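PDB 5UID: aminotransferase TlmJ from Streptoalloteichus hindustanus, which probably transfers amino groups with pyridoxal 5'-phosphate as cofactor, as a DegT/DnrJ/EryC1-family aminotransferase of natural-product biosynthesis. Local coordinates for residues N92-A96 with R97-P101; D116-A119 with E120-P124. All coordinates share one frame; numbering follows the deposited sequence.

Interaction 1 (N92-A96 with R97-P101)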
ATOM      1  N   ASN A  92       5.258  13.756   7.382  1.00 22.98           N
ATOM      2  CA  ASN A  92       6.272  12.761   7.051  1.00 25.75           C
ATOM      3  C   ASN A  92       6.600  12.788   5.564  1.00 28.40           C
ATOM      4  O   ASN A  92       7.759  12.610   5.173  1.00 30.35           O
ATOM      5  CB  ASN A  92       5.803  11.366   7.474  1.00 25.23           C
ATOM      6  CG  ASN A  92       5.968  11.118   8.965  1.00 26.69           C
ATOM      7  OD1 ASN A  92       6.378  12.005   9.715  1.00 28.10           O
ATOM      8  ND2 ASN A  92       5.644   9.905   9.403  1.00 28.17           N
ATOM      9  N   ALA A  93       5.591  13.023   4.719  1.00 29.13           N
ATOM     10  CA  ALA A  93       5.836  13.110   3.283  1.00 25.39           C
ATOM     11  C   ALA A  93       6.780  14.256   2.945  1.00 21.75           C
ATOM     12  O   ALA A  93       7.517  14.182   1.956  1.00 26.46           O
ATOM     13  CB  ALA A  93       4.515  13.270   2.532  1.00 19.37           C
ATOM     14  N   ILE A  94       6.777  15.314   3.756  1.00 27.16           N
ATOM     15  CA  ILE A  94       7.662  16.450   3.519  1.00 30.23           C
ATOM     16  C   ILE A  94       9.068  16.151   4.020  1.00 29.42           C
ATOM     17  O   ILE A  94      10.051  16.290   3.283  1.00 28.73           O
ATOM     18  CB  ILE A  94       7.083  17.714   4.183  1.00 32.88           C
ATOM     19  CG1 ILE A  94       5.711  18.049   3.587  1.00 25.49           C
ATOM     20  CG2 ILE A  94       8.045  18.891   4.039  1.00 21.29           C
ATOM     21  CD1 ILE A  94       4.825  18.851   4.514  1.00 27.12           C
ATOM     22  N   ALA A  95       9.186  15.731   5.280  1.00 28.43           N
ATOM     23  CA  ALA A  95      10.495  15.535   5.889  1.00 30.59           C
ATOM     24  C   ALA A  95      11.256  14.353   5.297  1.00 28.88           C
ATOM     25  O   ALA A  95      12.490  14.336   5.365  1.00 32.75           O
ATOM     26  CB  ALA A  95      10.345  15.355   7.401  1.00 28.46           C
ATOM     27  N   ALA A  96      10.561  13.368   4.720  1.00 28.35           N
ATOM     28  CA  ALA A  96      11.257  12.221   4.143  1.00 29.76           C
ATOM     29  C   ALA A  96      12.050  12.608   2.902  1.00 26.36           C
ATOM     30  O   ALA A  96      13.054  11.961   2.584  1.00 27.27           O
ATOM     31  CB  ALA A  96      10.266  11.107   3.807  1.00 32.95           C
ATOM     32  N   ARG A  97      11.621  13.648   2.193  1.00 28.22           N
ATOM     33  CA  ARG A  97      12.349  14.138   1.028  1.00 28.79           C
ATOM     34  C   ARG A  97      13.512  15.051   1.396  1.00 30.15           C
ATOM     35  O   ARG A  97      14.240  15.493   0.499  1.00 32.57           O
ATOM     36  CB  ARG A  97      11.395  14.878   0.088  1.00 32.04           C
ATOM     37  CG  ARG A  97      10.334  13.992  -0.545  1.00 36.01           C
ATOM     38  CD  ARG A  97      10.431  14.036  -2.059  1.00 43.72           C
ATOM     39  NE  ARG A  97      11.728  13.565  -2.532  1.00 58.08           N
ATOM     40  CZ  ARG A  97      12.204  13.781  -3.753  1.00 69.17           C
ATOM     41  NH1 ARG A  97      11.491  14.473  -4.633  1.00 70.26           N
ATOM     42  NH2 ARG A  97      13.397  13.313  -4.096  1.00 78.52           N
ATOM     43  N   GLY A  98      13.712  15.335   2.681  1.00 26.88           N
ATOM     44  CA  GLY A  98      14.714  16.289   3.104  1.00 32.44           C
ATOM     45  C   GLY A  98      14.210  17.706   3.266  1.00 37.67           C
ATOM     46  O   GLY A  98      15.001  18.586   3.628  1.00 34.36           O
ATOM     47  N   ALA A  99      12.930  17.956   3.011  1.00 35.90           N
ATOM     48  CA  ALA A  99      12.350  19.281   3.153  1.00 38.08           C
ATOM     49  C   ALA A  99      11.902  19.521   4.591  1.00 39.22           C
ATOM     50  O   ALA A  99      11.741  18.589   5.384  1.00 36.21           O
ATOM     51  CB  ALA A  99      11.168  19.460   2.200  1.00 34.85           C
ATOM     52  N   ARG A 100      11.691  20.796   4.917  1.00 34.22           N
ATOM     53  CA  ARG A 100      11.333  21.192   6.270  1.00 34.26           C
ATOM     54  C   ARG A 100       9.848  21.508   6.343  1.00 34.99           C
ATOM     55  O   ARG A 100       9.395  22.458   5.686  1.00 36.33           O
ATOM     56  CB  ARG A 100      12.151  22.402   6.704  1.00 40.62           C
ATOM     57  CG  ARG A 100      11.767  22.964   8.061  1.00 49.98           C
ATOM     58  CD  ARG A 100      12.753  24.037   8.503  1.00 60.42           C
ATOM     59  NE  ARG A 100      12.376  24.637   9.779  1.00 71.74           N
ATOM     60  CZ  ARG A 100      11.778  25.818   9.902  1.00 84.15           C
ATOM     61  NH1 ARG A 100      11.492  26.536   8.824  1.00 87.82           N
ATOM     62  NH2 ARG A 100      11.469  26.285  11.105  1.00 88.71           N
ATOM     63  N   PRO A 101       9.058  20.752   7.107  1.00 30.94           N
ATOM     64  CA  PRO A 101       7.644  21.109   7.299  1.00 30.57           C
ATOM     65  C   PRO A 101       7.532  22.353   8.169  1.00 32.32           C
ATOM     66  O   PRO A 101       8.029  22.381   9.296  1.00 35.38           O
ATOM     67  CB  PRO A 101       7.052  19.876   7.997  1.00 28.87           C
ATOM     68  CG  PRO A 101       8.091  18.792   7.865  1.00 33.08           C
ATOM     69  CD  PRO A 101       9.407  19.495   7.786  1.00 30.08           C
TER
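Two backbone N-H groups converge on the carbonyl oxygen of I94 where helix 88-95 gives out: R97 N bonds to I94 O at 3.3 Å, and A99 N reaches the same oxygen in a weak, bent bond (137° at the hydrogen). A shorter and straighter bond, G98 N to A95 O at 3.1 Å, closes a type I turn from A95 to G98; its donor stands well above the plane of the A95 carbonyl. G98 then takes a positive phi of 92°, where a side chain would press on the carbonyl oxygen of R97, so glycine suits the place. The reversal brings A99 O to 3.3 Å from A95 CA in a nearly straight CA-H...O contact.

Apolar groups fill the inside of the bend. With chi1 at -61°, I94 keeps CG1 beside the backbone N and CG2 anti to it, which lays the CG2 methyl 3.7 Å from A99 CB and 3.8 Å from P101 CG, so one branch touches both the small alanine and CG of the proline ring. A95 CB meets the same P101 CG more loosely. I94 and P101 also pack on L82 of strand 79-83, while R100 NH1 makes a salt bridge with E79 OE2 of that strand. The glycine of positive phi, with its two bonds back into the last turn, makes this a Schellman motif, here ending the helix of a beta-alpha-beta unit.

Interaction 2 (D116-A119 with E120-P124)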
ATOM      1  N   ASP A 116      -4.579  33.993   6.152  1.00 33.45           N
ATOM      2  CA  ASP A 116      -3.587  34.784   6.874  1.00 39.52           C
ATOM      3  C   ASP A 116      -2.614  33.896   7.641  1.00 41.42           C
ATOM      4  O   ASP A 116      -1.425  34.217   7.746  1.00 41.34           O
ATOM      5  CB  ASP A 116      -4.284  35.761   7.823  1.00 39.64           C
ATOM      6  CG  ASP A 116      -4.952  36.910   7.095  1.00 47.01           C
ATOM      7  OD1 ASP A 116      -4.469  37.278   6.003  1.00 51.56           O
ATOM      8  OD2 ASP A 116      -5.955  37.445   7.609  1.00 51.15           O
ATOM      9  N   HIS A 117      -3.102  32.777   8.185  1.00 37.93           N
ATOM     10  CA  HIS A 117      -2.219  31.846   8.882  1.00 39.52           C
ATOM     11  C   HIS A 117      -1.199  31.232   7.932  1.00 38.86           C
ATOM     12  O   HIS A 117      -0.018  31.104   8.278  1.00 32.56           O
ATOM     13  CB  HIS A 117      -3.043  30.753   9.564  1.00 28.27           C
ATOM     14  CG  HIS A 117      -3.751  31.212  10.799  1.00 35.23           C
ATOM     15  ND1 HIS A 117      -4.963  30.694  11.203  1.00 35.55           N
ATOM     16  CD2 HIS A 117      -3.413  32.143  11.724  1.00 35.61           C
ATOM     17  CE1 HIS A 117      -5.343  31.287  12.321  1.00 32.37           C
ATOM     18  NE2 HIS A 117      -4.419  32.169  12.660  1.00 33.01           N
ATOM     19  N   VAL A 118      -1.636  30.843   6.734  1.00 40.76           N
ATOM     20  CA  VAL A 118      -0.712  30.280   5.755  1.00 35.74           C
ATOM     21  C   VAL A 118       0.279  31.339   5.289  1.00 34.22           C
ATOM     22  O   VAL A 118       1.483  31.075   5.179  1.00 32.73           O
ATOM     23  CB  VAL A 118      -1.492  29.675   4.571  1.00 29.09           C
ATOM     24  CG1 VAL A 118      -0.534  29.039   3.570  1.00 28.16           C
ATOM     25  CG2 VAL A 118      -2.505  28.658   5.067  1.00 30.15           C
ATOM     26  N   ALA A 119      -0.206  32.556   5.023  1.00 39.68           N
ATOM     27  CA  ALA A 119       0.660  33.612   4.509  1.00 45.59           C
ATOM     28  C   ALA A 119       1.778  33.956   5.484  1.00 46.28           C
ATOM     29  O   ALA A 119       2.889  34.295   5.058  1.00 48.08           O
ATOM     30  CB  ALA A 119      -0.163  34.860   4.191  1.00 36.77           C
ATOM     31  N   GLU A 120       1.513  33.871   6.790  1.00 44.77           N
ATOM     32  CA  GLU A 120       2.526  34.219   7.779  1.00 48.56           C
ATOM     33  C   GLU A 120       3.703  33.253   7.771  1.00 38.77           C
ATOM     34  O   GLU A 120       4.773  33.596   8.284  1.00 41.83           O
ATOM     35  CB  GLU A 120       1.901  34.271   9.175  1.00 60.61           C
ATOM     36  CG  GLU A 120       2.746  35.004  10.206  1.00 76.06           C
ATOM     37  CD  GLU A 120       2.207  34.857  11.615  1.00 87.98           C
ATOM     38  OE1 GLU A 120       1.189  34.154  11.794  1.00 89.58           O
ATOM     39  OE2 GLU A 120       2.803  35.443  12.544  1.00 92.74           O
ATOM     40  N   LYS A 121       3.537  32.064   7.197  1.00 36.60           N
ATOM     41  CA  LYS A 121       4.609  31.083   7.119  1.00 35.21           C
ATOM     42  C   LYS A 121       5.190  30.948   5.719  1.00 36.70           C
ATOM     43  O   LYS A 121       6.138  30.179   5.531  1.00 36.06           O
ATOM     44  CB  LYS A 121       4.113  29.718   7.610  1.00 29.65           C
ATOM     45  CG  LYS A 121       3.607  29.725   9.044  1.00 34.57           C
ATOM     46  CD  LYS A 121       4.705  30.119  10.018  1.00 35.50           C
ATOM     47  CE  LYS A 121       4.188  30.162  11.447  1.00 32.23           C
ATOM     48  NZ  LYS A 121       5.250  30.586  12.401  1.00 38.45           N
ATOM     49  N   LEU A 122       4.655  31.667   4.735  1.00 44.44           N
ATOM     50  CA  LEU A 122       5.222  31.634   3.395  1.00 47.36           C
ATOM     51  C   LEU A 122       6.552  32.376   3.364  1.00 51.62           C
ATOM     52  O   LEU A 122       6.721  33.410   4.016  1.00 49.49           O
ATOM     53  CB  LEU A 122       4.255  32.255   2.388  1.00 41.56           C
ATOM     54  CG  LEU A 122       2.909  31.560   2.177  1.00 39.30           C
ATOM     55  CD1 LEU A 122       2.090  32.309   1.140  1.00 46.84           C
ATOM     56  CD2 LEU A 122       3.110  30.110   1.766  1.00 32.57           C
ATOM     57  N   GLY A 123       7.501  31.844   2.595  1.00 54.68           N
ATOM     58  CA  GLY A 123       8.810  32.443   2.488  1.00 53.47           C
ATOM     59  C   GLY A 123       9.507  32.108   1.185  1.00 51.15           C
ATOM     60  O   GLY A 123       8.923  31.519   0.271  1.00 47.96           O
ATOM     61  N   PRO A 124      10.782  32.491   1.076  1.00 53.25           N
ATOM     62  CA  PRO A 124      11.535  32.194  -0.155  1.00 51.89           C
ATOM     63  C   PRO A 124      11.684  30.711  -0.438  1.00 48.10           C
ATOM     64  O   PRO A 124      11.787  30.322  -1.608  1.00 46.92           O
ATOM     65  CB  PRO A 124      12.898  32.853   0.102  1.00 51.82           C
ATOM     66  CG  PRO A 124      12.639  33.887   1.151  1.00 51.49           C
ATOM     67  CD  PRO A 124      11.556  33.320   2.017  1.00 54.46           C
TER
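The C-terminal end of the short helix 115-119 runs out through a type I turn, A119 to L122, into the loop that leads to strand 126-132. E120 N bonds to D116 O at 3.1 Å in the four-residue helical spacing. Two three-residue bonds join it: K121 N to V118 O at 3.0 Å, and L122 N to A119 O at 3.2 Å. In the second of these the donor sits 72° out of the carbonyl plane, an approach that goes with the tight turn.

L122 folds its side chain back over the helix end. Its CG lies beside the backbone N (chi1 -64°) and comes within 3.4 Å of V118 O, while CD1 rests on A119 CA. The other methyl, CD2, faces V118 CG1 at 4.2 Å, a loose apolar contact. This small cluster seats the helix on the central sheet of the PLP-dependent aminotransferase fold: V118 and L122 both touch V81 and V129, on strands 79-83 and 126-132. A119, whose single methyl takes up little space, joins L122 against L147 of helix 141-151.

E120 suits the exposed side of the turn. Its CB lies 3.6 Å from D116 O, and the chain, extended beyond CG, brings the carboxylate round to the side of the H117 ring without touching it. K121 lies against the sheet instead: its CG passes H117 O, and its methylenes pack on V81 and on V102 and C104 of strand 100-104, a place that suits a long apolar chain with a charged end.

In the fold
Along the chain, strand 79-83 leads to helix 88-95, whose C-terminal end is turned in interaction 1 straight into strand 100-104, the outermost strand on that side of the sheet within this chain. The chain then passes through helix 115-119, and interaction 2 ends that helix before strand 126-132. The two turns therefore lie in series, neither enclosing nor crossing the other, with centres about 18 Å apart and no direct touch. Both pack against strand 79-83, which ties them to the same part of the sheet. Interaction 1 also meets F241 of the second subunit, whereas interaction 2 touches no other chain of the assembly.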